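Putative uncharacterized protein tcp24 (Actinoplanes teichomyceticus, PDB 4Q38) is an N-acyltransferase that probably moves long fatty acyl chains from acyl-coenzyme A onto the glucosamine of teicoplanin-type glycopeptide antibiotics. Local coordinates at residues A[142-147]-A[238-243]; A[99-104]-A[135-140]; A[160-165]-A[172-177]; A[63-68]-A[156-161]; A[276-281]-A[330-335]. All blocks are in the same frame, centred on the assembly; numbering follows the deposited sequence.

Contact 1 (A[142-147]-A[238-243]); sequences AERGIP and HFPEHG
R144 sets CG anti to its carbonyl carbon (chi1 -73°) and then bends CD aside at chi2 (-73°), bringing CD to 3.3 Å from H238 O. Its side chain crosses F239 at about a right angle. The guanidinium and the F239 ring lie 20° from parallel, with F239 CE2 over one guanidinium face, toward its rim. R144 NH1 serves two acceptors: H238 O, in the guanidinium plane at 3.0 Å, and E241 OE2, which takes the bond on its syn lone pair at 2.9 Å and makes a salt bridge. A long chain and a flat end with several N-H suit arginine to this place. In return, H238 ND1 gives a weak bond to R144 O (2.9 Å), and a water joins R144 O to H238 O. I146 places CA over the centre of the imidazole, a CH-pi contact, and its CD1 reaches F239 CE1 at 3.9 Å. G145 suits its place because glycine readily takes the positive phi that turns the chain out of the helix. This is a Schellman motif ending helix 125-143, docked on the C-terminal end of helix 221-238, tying the N-acyltransferase N-terminal domain to the GNAT-like C-terminal domain.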
# COMPACT_ATOMS: atom_id res chain seq x y z
N ALA A 142 0.78 -17.44 10.79
CA ALA A 142 1.09 -18.70 11.48
C ALA A 142 0.18 -19.85 11.05
O ALA A 142 0.65 -20.96 10.80
CB ALA A 142 1.02 -18.50 13.00
N GLU A 143 -1.13 -19.58 10.97
CA GLU A 143 -2.10 -20.59 10.55
C GLU A 143 -1.83 -21.09 9.12
O GLU A 143 -2.05 -22.26 8.81
CB GLU A 143 -3.53 -20.04 10.66
CG GLU A 143 -4.01 -19.84 12.09
CD GLU A 143 -5.22 -18.91 12.19
OE1 GLU A 143 -5.69 -18.66 13.33
OE2 GLU A 143 -5.70 -18.43 11.14
N ARG A 144 -1.35 -20.19 8.28
CA ARG A 144 -1.01 -20.51 6.89
C ARG A 144 0.40 -21.09 6.74
O ARG A 144 0.82 -21.45 5.64
CB ARG A 144 -1.20 -19.26 6.01
CG ARG A 144 -2.67 -18.91 5.75
CD ARG A 144 -3.26 -19.93 4.79
NE ARG A 144 -4.70 -19.81 4.57
CZ ARG A 144 -5.33 -20.31 3.51
NH1 ARG A 144 -4.65 -20.95 2.56
NH2 ARG A 144 -6.65 -20.17 3.40
N GLY A 145 1.15 -21.17 7.83
CA GLY A 145 2.50 -21.73 7.79
C GLY A 145 3.53 -20.82 7.15
O GLY A 145 4.60 -21.28 6.76
N ILE A 146 3.21 -19.53 7.04
CA ILE A 146 4.10 -18.52 6.45
C ILE A 146 5.33 -18.36 7.36
O ILE A 146 5.17 -18.13 8.56
CB ILE A 146 3.41 -17.14 6.34
CG1 ILE A 146 2.00 -17.25 5.73
CG2 ILE A 146 4.30 -16.13 5.60
CD1 ILE A 146 1.94 -17.58 4.26
N PRO A 147 6.55 -18.45 6.81
CA PRO A 147 7.74 -18.19 7.64
C PRO A 147 7.71 -16.80 8.27
O PRO A 147 7.26 -15.82 7.64
CB PRO A 147 8.90 -18.28 6.65
CG PRO A 147 8.39 -19.12 5.53
CD PRO A 147 6.92 -18.78 5.42
N HIS A 238 1.37 -22.42 0.64
CA HIS A 238 0.57 -21.84 1.72
C HIS A 238 -0.86 -21.52 1.37
O HIS A 238 -1.71 -21.45 2.25
CB HIS A 238 1.27 -20.61 2.30
CG HIS A 238 2.70 -20.89 2.72
ND1 HIS A 238 3.01 -21.77 3.69
CD2 HIS A 238 3.91 -20.39 2.25
CE1 HIS A 238 4.35 -21.84 3.83
NE2 HIS A 238 4.90 -20.99 2.95
N PHE A 239 -1.12 -21.33 0.08
CA PHE A 239 -2.48 -21.09 -0.42
C PHE A 239 -2.72 -22.04 -1.59
O PHE A 239 -2.93 -21.60 -2.73
CB PHE A 239 -2.65 -19.63 -0.86
CG PHE A 239 -2.36 -18.64 0.23
CD1 PHE A 239 -1.06 -18.19 0.44
CD2 PHE A 239 -3.38 -18.18 1.05
CE1 PHE A 239 -0.78 -17.28 1.47
CE2 PHE A 239 -3.11 -17.27 2.08
CZ PHE A 239 -1.81 -16.82 2.28
N PRO A 240 -2.67 -23.36 -1.32
CA PRO A 240 -2.73 -24.33 -2.42
C PRO A 240 -4.06 -24.24 -3.17
O PRO A 240 -4.12 -24.61 -4.34
CB PRO A 240 -2.61 -25.69 -1.72
CG PRO A 240 -3.02 -25.43 -0.31
CD PRO A 240 -2.60 -24.03 -0.01
N GLU A 241 -5.09 -23.72 -2.51
CA GLU A 241 -6.41 -23.59 -3.16
C GLU A 241 -6.42 -22.53 -4.26
O GLU A 241 -7.33 -22.50 -5.09
CB GLU A 241 -7.49 -23.27 -2.12
CG GLU A 241 -7.40 -21.88 -1.50
CD GLU A 241 -6.35 -21.77 -0.38
OE1 GLU A 241 -5.70 -22.78 -0.05
OE2 GLU A 241 -6.18 -20.67 0.16
N HIS A 242 -5.41 -21.64 -4.28
CA HIS A 242 -5.43 -20.53 -5.24
C HIS A 242 -5.07 -20.98 -6.63
O HIS A 242 -5.88 -20.85 -7.54
CB HIS A 242 -4.58 -19.35 -4.77
CG HIS A 242 -4.85 -18.08 -5.53
ND1 HIS A 242 -6.04 -17.45 -5.49
CD2 HIS A 242 -4.03 -17.33 -6.38
CE1 HIS A 242 -5.99 -16.35 -6.26
NE2 HIS A 242 -4.76 -16.26 -6.80
N GLY A 243 -3.86 -21.50 -6.80
CA GLY A 243 -3.44 -22.12 -8.07
C GLY A 243 -3.16 -21.19 -9.25
O GLY A 243 -3.37 -21.57 -10.39
O HOH W 1 -1.55 -23.31 4.43

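Contact 2 (A[99-104]-A[135-140]); sequences RHMGDH and PAVRRF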
# COMPACT_ATOMS: atom_id res chain seq x y z
N ARG A 99 -12.35 -8.80 9.61
CA ARG A 99 -13.49 -9.57 9.13
C ARG A 99 -13.23 -10.13 7.73
O ARG A 99 -13.86 -11.10 7.31
CB ARG A 99 -14.77 -8.71 9.14
CG ARG A 99 -14.77 -7.60 8.11
CD ARG A 99 -16.12 -6.91 7.99
NE ARG A 99 -16.05 -5.72 7.13
CZ ARG A 99 -17.07 -4.90 6.90
NH1 ARG A 99 -18.25 -5.13 7.46
NH2 ARG A 99 -16.92 -3.84 6.11
N HIS A 100 -12.29 -9.51 7.00
CA HIS A 100 -11.90 -9.98 5.67
C HIS A 100 -10.53 -10.61 5.62
O HIS A 100 -9.91 -10.70 4.55
CB HIS A 100 -11.95 -8.84 4.67
CG HIS A 100 -13.34 -8.30 4.43
ND1 HIS A 100 -14.40 -9.10 4.17
CD2 HIS A 100 -13.82 -6.99 4.42
CE1 HIS A 100 -15.50 -8.34 4.00
NE2 HIS A 100 -15.15 -7.05 4.15
N MET A 101 -10.03 -11.05 6.78
CA MET A 101 -8.73 -11.72 6.84
C MET A 101 -8.68 -12.86 5.81
O MET A 101 -9.56 -13.71 5.78
CB MET A 101 -8.48 -12.27 8.25
CG MET A 101 -7.10 -12.86 8.45
SD MET A 101 -5.77 -11.63 8.34
CE MET A 101 -6.03 -10.73 9.86
N GLY A 102 -7.65 -12.84 4.96
CA GLY A 102 -7.46 -13.86 3.93
C GLY A 102 -8.40 -13.74 2.74
O GLY A 102 -8.36 -14.56 1.83
N ASP A 103 -9.23 -12.70 2.71
CA ASP A 103 -10.22 -12.55 1.65
C ASP A 103 -9.84 -11.47 0.63
O ASP A 103 -10.02 -10.28 0.88
CB ASP A 103 -11.60 -12.30 2.27
CG ASP A 103 -12.75 -12.34 1.25
OD1 ASP A 103 -12.53 -12.60 0.06
OD2 ASP A 103 -13.89 -12.09 1.66
N HIS A 104 -9.33 -11.89 -0.52
CA HIS A 104 -8.90 -10.97 -1.57
C HIS A 104 -10.03 -10.54 -2.46
O HIS A 104 -9.86 -9.66 -3.31
CB HIS A 104 -7.79 -11.59 -2.42
CG HIS A 104 -8.19 -12.89 -3.08
ND1 HIS A 104 -7.99 -14.09 -2.52
CD2 HIS A 104 -8.82 -13.13 -4.30
CE1 HIS A 104 -8.47 -15.05 -3.32
NE2 HIS A 104 -8.97 -14.46 -4.41
N PRO A 135 -1.26 -8.29 15.56
CA PRO A 135 -1.43 -9.62 16.16
C PRO A 135 -2.36 -10.52 15.35
O PRO A 135 -2.03 -11.68 15.12
CB PRO A 135 -2.03 -9.32 17.54
CG PRO A 135 -1.58 -7.93 17.86
CD PRO A 135 -1.59 -7.21 16.52
N ALA A 136 -3.49 -9.98 14.89
CA ALA A 136 -4.42 -10.74 14.06
C ALA A 136 -3.77 -11.27 12.76
O ALA A 136 -3.88 -12.46 12.44
CB ALA A 136 -5.64 -9.91 13.72
N VAL A 137 -3.08 -10.41 12.02
CA VAL A 137 -2.48 -10.88 10.76
C VAL A 137 -1.34 -11.85 11.02
O VAL A 137 -1.16 -12.81 10.26
CB VAL A 137 -2.10 -9.73 9.78
CG1 VAL A 137 -0.91 -8.91 10.29
CG2 VAL A 137 -1.83 -10.29 8.38
N ARG A 138 -0.58 -11.64 12.09
CA ARG A 138 0.51 -12.56 12.44
C ARG A 138 -0.04 -13.95 12.80
O ARG A 138 0.60 -14.97 12.50
CB ARG A 138 1.38 -12.00 13.58
CG ARG A 138 2.27 -10.82 13.20
CD ARG A 138 3.34 -11.21 12.19
NE ARG A 138 4.31 -12.16 12.74
CZ ARG A 138 4.82 -13.19 12.07
NH1 ARG A 138 4.45 -13.46 10.81
NH2 ARG A 138 5.70 -13.98 12.67
N ARG A 139 -1.21 -14.00 13.44
CA ARG A 139 -1.88 -15.28 13.73
C ARG A 139 -2.29 -15.96 12.43
O ARG A 139 -2.14 -17.18 12.29
CB ARG A 139 -3.10 -15.09 14.63
CG ARG A 139 -2.76 -14.75 16.08
CD ARG A 139 -3.95 -14.92 17.01
NE ARG A 139 -5.03 -13.95 16.75
CZ ARG A 139 -5.08 -12.71 17.25
NH1 ARG A 139 -4.10 -12.24 18.02
NH2 ARG A 139 -6.11 -11.92 16.96
N PHE A 140 -2.80 -15.18 11.48
CA PHE A 140 -3.15 -15.70 10.16
C PHE A 140 -1.92 -16.25 9.44
O PHE A 140 -1.98 -17.36 8.89
CB PHE A 140 -3.88 -14.64 9.31
CG PHE A 140 -4.32 -15.15 7.96
CD1 PHE A 140 -5.39 -16.05 7.85
CD2 PHE A 140 -3.69 -14.72 6.80
CE1 PHE A 140 -5.80 -16.51 6.60
CE2 PHE A 140 -4.09 -15.17 5.55
CZ PHE A 140 -5.15 -16.08 5.45
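M101 and G102 occupy the two corners of a type II beta turn from H100 to D103, closed by D103 N to H100 O at 2.8 Å, and this turn rests on helix 125-143 with M101 CA 7.4 Å from V137 CA. G102 takes the positive phi that the third position of such a turn favours. Having no side chain, it also lets its CA come within 3.5 Å of F140 CZ. M101 does most of the touching. With CG anti to the backbone N (chi1 -174°), CG lies over the face of the F140 ring, a CH-pi contact 4.0 Å from the ring centroid. SD sits obliquely 4.4 Å from the same centroid, which makes this a Met-aromatic contact. In the fold, the turn sets the loop after helix 84-98 against helix 125-143, all within the N-terminal domain, while the backbone of G102 is bonded to R185. Methionine fits because its unbranched chain can bend: after turns at chi2 and chi3, CE reaches the helix backbone, 3.7 Å from V137 CA, and meets the small A136 CB at 4.0 Å. The two side chains, M101 and F140, slide past each other in opposite directions, and F140 also packs on F239.

Contact 3 (A[160-165]-A[172-177]); sequences ELVAIH and GGMNMQ
H165 and G173 make the flat part of this contact. CG of H165 stands anti to the backbone N (chi1 -176°), and G173 CA lies 3.4 Å above the centre of the imidazole plane, a CH-pi contact and an approach that a CB at G173 would block, since it would run into H165 NE2. G173 O also rests 3.1 Å from H165 CB. The rotation of the ring is fixed from outside, where ND1 is bonded to Q171 O and NE2 to Y116 OH. N175 turns OD1 to the ring edge near CD2, while its ND2 is held by Y169 OH.

The apolar part is built from flexible methionines against branched side chains. V162 CG2 meets M174 CG at 3.8 Å, the two side chains crossing at about a right angle. L161 presents CB to M174 SD at 3.9 Å. Its CD2 meets M176 CG, also at 3.9 Å, and L161 and M176 again cross at about a right angle. A weak bond, 3.4 Å long, runs from M176 N to M174 SD within the loop.

Polar atoms of the two backbones are joined through water. One water donates to L161 O at 2.9 Å and accepts from N175 N. Another lies between V162 O and G173 N, accepting from G173 N at 2.9 Å, so the amides of G173 and N175 find water partners although the loop does not pair directly with the helix.

M176 touches the bound decanoyl-glucosamine. The loop leads from helix 157-169 into helix 177-184, where T180 packs on L161 and M174, while V127 of helix 125-143 lies against V162 and M174.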
# COMPACT_ATOMS: atom_id res chain seq x y z
N GLU A 160 7.95 2.29 5.16
CA GLU A 160 8.12 2.95 3.86
C GLU A 160 7.01 3.97 3.63
O GLU A 160 7.26 5.09 3.20
CB GLU A 160 8.12 1.89 2.75
CG GLU A 160 8.13 2.43 1.32
CD GLU A 160 8.04 1.34 0.27
OE1 GLU A 160 8.81 0.36 0.37
OE2 GLU A 160 7.21 1.45 -0.68
N LEU A 161 5.78 3.57 3.92
CA LEU A 161 4.61 4.42 3.65
C LEU A 161 4.56 5.59 4.64
O LEU A 161 4.16 6.69 4.27
CB LEU A 161 3.33 3.60 3.70
CG LEU A 161 3.20 2.49 2.63
CD1 LEU A 161 2.12 1.49 3.03
CD2 LEU A 161 2.90 3.07 1.25
N VAL A 162 4.97 5.35 5.88
CA VAL A 162 5.14 6.44 6.84
C VAL A 162 6.18 7.45 6.32
O VAL A 162 5.92 8.66 6.26
CB VAL A 162 5.50 5.90 8.24
CG1 VAL A 162 5.78 7.04 9.20
CG2 VAL A 162 4.36 5.04 8.77
N ALA A 163 7.36 6.96 5.92
CA ALA A 163 8.43 7.81 5.36
C ALA A 163 7.95 8.61 4.14
O ALA A 163 8.25 9.80 4.02
CB ALA A 163 9.65 6.99 5.00
N ILE A 164 7.21 7.94 3.26
CA ILE A 164 6.61 8.59 2.09
C ILE A 164 5.69 9.74 2.48
O ILE A 164 5.74 10.81 1.87
CB ILE A 164 5.86 7.57 1.19
CG1 ILE A 164 6.86 6.74 0.37
CG2 ILE A 164 4.83 8.27 0.30
CD1 ILE A 164 6.28 5.44 -0.16
N HIS A 165 4.84 9.54 3.49
CA HIS A 165 3.97 10.63 3.92
C HIS A 165 4.75 11.87 4.25
O HIS A 165 4.41 12.97 3.79
CB HIS A 165 3.08 10.23 5.11
CG HIS A 165 2.11 11.31 5.52
ND1 HIS A 165 2.49 12.40 6.19
CD2 HIS A 165 0.74 11.44 5.30
CE1 HIS A 165 1.43 13.19 6.40
NE2 HIS A 165 0.36 12.60 5.86
N GLY A 172 4.49 14.13 9.89
CA GLY A 172 4.21 12.72 10.11
C GLY A 172 2.80 12.31 9.76
O GLY A 172 1.85 13.07 9.97
N GLY A 173 2.65 11.10 9.24
CA GLY A 173 1.34 10.58 8.86
C GLY A 173 1.48 9.30 8.05
O GLY A 173 2.59 8.80 7.84
N MET A 174 0.35 8.75 7.62
CA MET A 174 0.33 7.57 6.74
C MET A 174 -1.07 7.54 6.16
O MET A 174 -2.03 7.14 6.83
CB MET A 174 0.67 6.28 7.51
CG MET A 174 1.20 5.13 6.65
SD MET A 174 -0.01 4.44 5.49
CE MET A 174 -1.14 3.63 6.62
N ASN A 175 -1.19 7.98 4.91
CA ASN A 175 -2.49 8.07 4.26
C ASN A 175 -2.69 7.07 3.10
O ASN A 175 -3.50 7.31 2.21
CB ASN A 175 -2.78 9.51 3.81
CG ASN A 175 -1.90 9.96 2.67
OD1 ASN A 175 -0.77 9.50 2.53
ND2 ASN A 175 -2.41 10.86 1.84
N MET A 176 -1.95 5.97 3.14
CA MET A 176 -2.10 4.86 2.18
C MET A 176 -2.79 3.66 2.83
O MET A 176 -2.48 2.50 2.52
CB MET A 176 -0.72 4.47 1.62
CG MET A 176 -0.11 5.48 0.66
SD MET A 176 -1.08 5.62 -0.86
CE MET A 176 -0.72 4.04 -1.62
N GLN A 177 -3.75 3.93 3.72
CA GLN A 177 -4.47 2.88 4.44
C GLN A 177 -5.25 1.90 3.55
O GLN A 177 -5.47 0.77 3.96
CB GLN A 177 -5.41 3.46 5.52
CG GLN A 177 -6.55 4.33 5.01
CD GLN A 177 -6.15 5.77 4.76
OE1 GLN A 177 -4.97 6.11 4.81
NE2 GLN A 177 -7.12 6.62 4.50
O HOH W 2 1.48 7.34 3.36
O HOH W 3 5.31 10.26 8.41

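Contact 4 (A[63-68]-A[156-161]); sequences LEVPEL and TQLGEL
V65 and G159 bring their backbones into direct contact, with CA 3.7 Å from CA, an approach that depends on G159 having no side chain. Its CA instead makes a C-H...O contact to E64 O at 3.3 Å. Beside this, L63 O receives a weak bond from G159 N (3.2 Å), and that same N-H also bonds weakly to T156 O, three residues back in the chain. The two acceptors, L63 O and T156 O, stand 3.2 Å apart around this single donor, and T156 CA adds a C-H...O contact to L63 O.

The side chains add an apolar contact. L63 CD1 meets L158 CD2 at 3.8 Å, and V65 CG2 approaches the same methyl at 4.1 Å, so one methyl of L158 meets both branched neighbours. L63 reaches further, to F130 and L131 of helix 125-143 and W152 of helix 148-155. At the surface, E64 keeps its chain extended (chi2 -178°) and lays its CD across T156 CG2 at 3.8 Å, using its carbon skeleton for the contact; T156 OG1 is taken by E153 O instead. P66 sets CD 3.8 Å from G159 O and, as a residue without an amide hydrogen, loses no bond at the N-cap of helix 67-76.

E64 has positive phi as the C-prime residue of a Schellman motif that ends helix 53-62. The Schellman turn and the short link to helix 67-76 lie against G159, near the start of helix 157-169, a close joint within the largely helical N-terminal domain.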
# COMPACT_ATOMS: atom_id res chain seq x y z
N LEU A 63 8.91 -2.93 12.11
CA LEU A 63 8.18 -2.52 10.90
C LEU A 63 8.92 -1.42 10.11
O LEU A 63 8.37 -0.84 9.18
CB LEU A 63 6.76 -2.10 11.28
CG LEU A 63 5.92 -3.17 11.99
CD1 LEU A 63 4.72 -2.54 12.69
CD2 LEU A 63 5.46 -4.23 11.01
N GLU A 64 10.17 -1.15 10.49
CA GLU A 64 11.04 -0.18 9.80
C GLU A 64 10.47 1.24 9.69
O GLU A 64 10.77 1.98 8.75
CB GLU A 64 11.48 -0.71 8.42
CG GLU A 64 12.25 -2.02 8.50
CD GLU A 64 12.74 -2.53 7.15
OE1 GLU A 64 12.51 -1.87 6.11
OE2 GLU A 64 13.36 -3.61 7.15
N VAL A 65 9.64 1.62 10.65
CA VAL A 65 9.19 3.01 10.77
C VAL A 65 10.40 3.86 11.21
O VAL A 65 11.09 3.49 12.14
CB VAL A 65 8.02 3.10 11.75
CG1 VAL A 65 7.60 4.55 11.98
CG2 VAL A 65 6.84 2.27 11.24
N PRO A 66 10.68 4.99 10.52
CA PRO A 66 11.85 5.77 10.94
C PRO A 66 11.73 6.23 12.40
O PRO A 66 10.62 6.45 12.89
CB PRO A 66 11.84 6.97 9.98
CG PRO A 66 11.12 6.46 8.76
CD PRO A 66 10.04 5.56 9.31
N GLU A 67 12.87 6.34 13.08
CA GLU A 67 12.91 6.66 14.51
C GLU A 67 12.11 7.91 14.84
O GLU A 67 11.37 7.92 15.82
CB GLU A 67 14.36 6.81 15.02
CG GLU A 67 15.19 5.53 14.94
CD GLU A 67 14.62 4.37 15.76
OE1 GLU A 67 14.57 3.24 15.23
OE2 GLU A 67 14.23 4.59 16.93
N LEU A 68 12.25 8.96 14.02
CA LEU A 68 11.56 10.22 14.25
C LEU A 68 10.04 10.04 14.34
O LEU A 68 9.40 10.47 15.32
CB LEU A 68 11.91 11.25 13.17
CG LEU A 68 11.18 12.59 13.21
CD1 LEU A 68 11.53 13.37 14.48
CD2 LEU A 68 11.49 13.41 11.97
N THR A 156 6.83 -4.64 6.89
CA THR A 156 7.75 -3.49 6.90
C THR A 156 7.39 -2.39 5.91
O THR A 156 7.92 -1.28 6.04
CB THR A 156 9.23 -3.86 6.61
OG1 THR A 156 9.34 -4.39 5.28
CG2 THR A 156 9.78 -4.84 7.63
N GLN A 157 6.53 -2.66 4.93
CA GLN A 157 6.11 -1.55 4.07
C GLN A 157 5.42 -0.44 4.86
O GLN A 157 5.33 0.69 4.38
CB GLN A 157 5.26 -1.95 2.84
CG GLN A 157 5.30 -0.83 1.79
CD GLN A 157 4.67 -1.16 0.45
OE1 GLN A 157 5.08 -0.60 -0.60
NE2 GLN A 157 3.69 -2.02 0.45
N LEU A 158 4.94 -0.73 6.08
CA LEU A 158 4.39 0.34 6.92
C LEU A 158 5.40 1.47 7.06
O LEU A 158 5.06 2.64 6.89
CB LEU A 158 3.97 -0.17 8.30
CG LEU A 158 3.47 0.92 9.25
CD1 LEU A 158 2.19 1.58 8.74
CD2 LEU A 158 3.28 0.37 10.67
N GLY A 159 6.64 1.12 7.38
CA GLY A 159 7.69 2.13 7.56
C GLY A 159 7.92 2.96 6.30
O GLY A 159 8.06 4.17 6.37
N GLU A 160 7.95 2.29 5.16
CA GLU A 160 8.12 2.95 3.86
C GLU A 160 7.01 3.97 3.63
O GLU A 160 7.26 5.09 3.20
CB GLU A 160 8.12 1.89 2.75
CG GLU A 160 8.13 2.43 1.32
CD GLU A 160 8.04 1.34 0.27
OE1 GLU A 160 8.81 0.36 0.37
OE2 GLU A 160 7.21 1.45 -0.68
N LEU A 161 5.78 3.57 3.92
CA LEU A 161 4.61 4.42 3.65
C LEU A 161 4.56 5.59 4.64
O LEU A 161 4.16 6.69 4.27
CB LEU A 161 3.33 3.60 3.70
CG LEU A 161 3.20 2.49 2.63
CD1 LEU A 161 2.12 1.49 3.03
CD2 LEU A 161 2.90 3.07 1.25

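Contact 5 (A[276-281]-A[330-335]); sequences TLTDSA and MRTGFV
T276 and F334 face each other as an antiparallel hydrogen-bonded pair, T276 N to F334 O at 3.1 Å and F334 N to T276 O at 3.0 Å; next to them L277 and G333 form a non-hydrogen-bonded pair. G333 has no side chain, which allows its CA to stand 3.9 Å from L277 CA. Pairing runs on with T278 N to T332 O at 2.8 Å, before 276-281 turns off at D279.

On the face that bears T276 and F334, T276 CB lies over the rim of the phenyl face in a CH-pi contact, the side chains side by side and pointing the same way. T278 CG2 comes to the ring edge, 3.6 Å from F334 CD2. Two beta-branched threonines thus pack the aromatic from face and edge, and a water links T276 OG1 to F334 O.

Strand 276-277 is an outermost strand of the mixed sheet in the GNAT-like C-terminal domain. Strand 331-336 lies between it and strand 246-251, whose S250 OG is bonded to T332 OG1.

Charge gathers where the pairing stops. D279, with CG between its backbone N and carbonyl carbon (chi1 56°), is gripped side-on by R331. R331 NE at 3.0 Å and R331 NH2 at 3.3 Å both meet D279 OD1 from the same face of the carboxylate, whose plane is 49° from that of the guanidinium. NH2 also donates to D279 O, from above that carbonyl plane. L277 CD1 lies over one guanidinium face and A281 CA over the opposite one, both toward the rim. A second water joins D279 OD2 to T332 OG1.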
# COMPACT_ATOMS: atom_id res chain seq x y z
N THR A 276 4.05 -9.23 -21.56
CA THR A 276 3.09 -9.18 -22.66
C THR A 276 1.96 -8.24 -22.27
O THR A 276 1.22 -8.53 -21.33
CB THR A 276 2.51 -10.58 -22.95
OG1 THR A 276 3.58 -11.51 -23.19
CG2 THR A 276 1.59 -10.55 -24.18
N LEU A 277 1.86 -7.11 -22.96
CA LEU A 277 0.85 -6.11 -22.63
C LEU A 277 -0.50 -6.56 -23.18
O LEU A 277 -0.57 -7.07 -24.29
CB LEU A 277 1.23 -4.74 -23.19
CG LEU A 277 2.56 -4.15 -22.70
CD1 LEU A 277 2.73 -2.75 -23.26
CD2 LEU A 277 2.64 -4.16 -21.17
N THR A 278 -1.55 -6.39 -22.38
CA THR A 278 -2.86 -6.94 -22.73
C THR A 278 -3.92 -5.87 -22.98
O THR A 278 -4.98 -6.16 -23.52
CB THR A 278 -3.37 -7.92 -21.66
OG1 THR A 278 -3.32 -7.29 -20.37
CG2 THR A 278 -2.53 -9.17 -21.64
N ASP A 279 -3.65 -4.63 -22.56
CA ASP A 279 -4.55 -3.52 -22.84
C ASP A 279 -4.23 -2.91 -24.22
O ASP A 279 -3.13 -3.08 -24.76
CB ASP A 279 -4.53 -2.45 -21.73
CG ASP A 279 -3.13 -1.90 -21.44
OD1 ASP A 279 -2.13 -2.51 -21.86
OD2 ASP A 279 -3.03 -0.85 -20.77
N SER A 280 -5.22 -2.23 -24.77
CA SER A 280 -5.08 -1.52 -26.03
C SER A 280 -4.13 -0.35 -25.87
O SER A 280 -4.03 0.23 -24.79
CB SER A 280 -6.44 -1.00 -26.47
OG SER A 280 -7.34 -2.08 -26.59
N ALA A 281 -3.43 -0.01 -26.96
CA ALA A 281 -2.70 1.25 -27.04
C ALA A 281 -3.64 2.38 -26.60
O ALA A 281 -4.70 2.54 -27.18
CB ALA A 281 -2.21 1.47 -28.47
N MET A 330 -0.77 4.24 -17.73
CA MET A 330 -0.65 2.96 -17.05
C MET A 330 -0.90 1.86 -18.07
O MET A 330 -1.86 1.94 -18.84
CB MET A 330 -1.68 2.84 -15.93
CG MET A 330 -1.52 1.58 -15.08
SD MET A 330 -2.86 1.35 -13.89
CE MET A 330 -4.16 0.72 -14.96
N ARG A 331 -0.05 0.85 -18.09
CA ARG A 331 -0.29 -0.28 -18.99
C ARG A 331 -0.38 -1.55 -18.16
O ARG A 331 0.15 -1.62 -17.05
CB ARG A 331 0.79 -0.39 -20.07
CG ARG A 331 0.90 0.83 -21.00
CD ARG A 331 -0.35 1.10 -21.83
NE ARG A 331 -0.74 -0.03 -22.68
CZ ARG A 331 -0.26 -0.27 -23.90
NH1 ARG A 331 0.65 0.54 -24.44
NH2 ARG A 331 -0.68 -1.32 -24.57
N THR A 332 -1.07 -2.55 -18.71
CA THR A 332 -1.33 -3.79 -18.03
C THR A 332 -0.78 -4.95 -18.85
O THR A 332 -0.91 -4.97 -20.08
CB THR A 332 -2.85 -3.97 -17.79
OG1 THR A 332 -3.28 -2.99 -16.85
CG2 THR A 332 -3.19 -5.35 -17.26
N GLY A 333 -0.14 -5.89 -18.18
CA GLY A 333 0.41 -7.05 -18.85
C GLY A 333 0.59 -8.20 -17.89
O GLY A 333 0.24 -8.11 -16.71
N PHE A 334 1.13 -9.30 -18.42
CA PHE A 334 1.37 -10.50 -17.64
C PHE A 334 2.72 -11.13 -17.95
O PHE A 334 3.32 -10.86 -19.00
CB PHE A 334 0.26 -11.54 -17.87
CG PHE A 334 0.34 -12.21 -19.23
CD1 PHE A 334 1.11 -13.36 -19.42
CD2 PHE A 334 -0.37 -11.70 -20.31
CE1 PHE A 334 1.18 -13.97 -20.67
CE2 PHE A 334 -0.31 -12.32 -21.57
CZ PHE A 334 0.47 -13.46 -21.74
N VAL A 335 3.19 -11.95 -17.01
CA VAL A 335 4.30 -12.86 -17.22
C VAL A 335 3.90 -14.20 -16.60
O VAL A 335 3.31 -14.23 -15.52
CB VAL A 335 5.63 -12.35 -16.60
CG1 VAL A 335 6.21 -11.20 -17.42
CG2 VAL A 335 5.45 -11.92 -15.15
O HOH W 4 4.99 -12.11 -20.97
O HOH W 5 -3.70 -0.58 -17.89

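Contact 3, buried, adjoins the partly buried contact 4: they share E160 and L161 on helix 157-169 and touch through V162 with V65 and M174 with L158, their centres 8 Å apart. Both rely on glycine for close approach, but contact 3 links its backbones through waters, whereas contact 4 has a weak direct bond. Contacts 1 and 2 use the later part of helix 125-143 and meet where F239 packs on F140. Contact 2, at the surface, is apolar, whereas contact 1, partly buried and between the two domains, adds a salt bridge. Contact 5, also a surface contact, stands apart in the other domain, about 32 Å from contact 4 between centres, and joins strand pairing to a second arginine-carboxylate bridge.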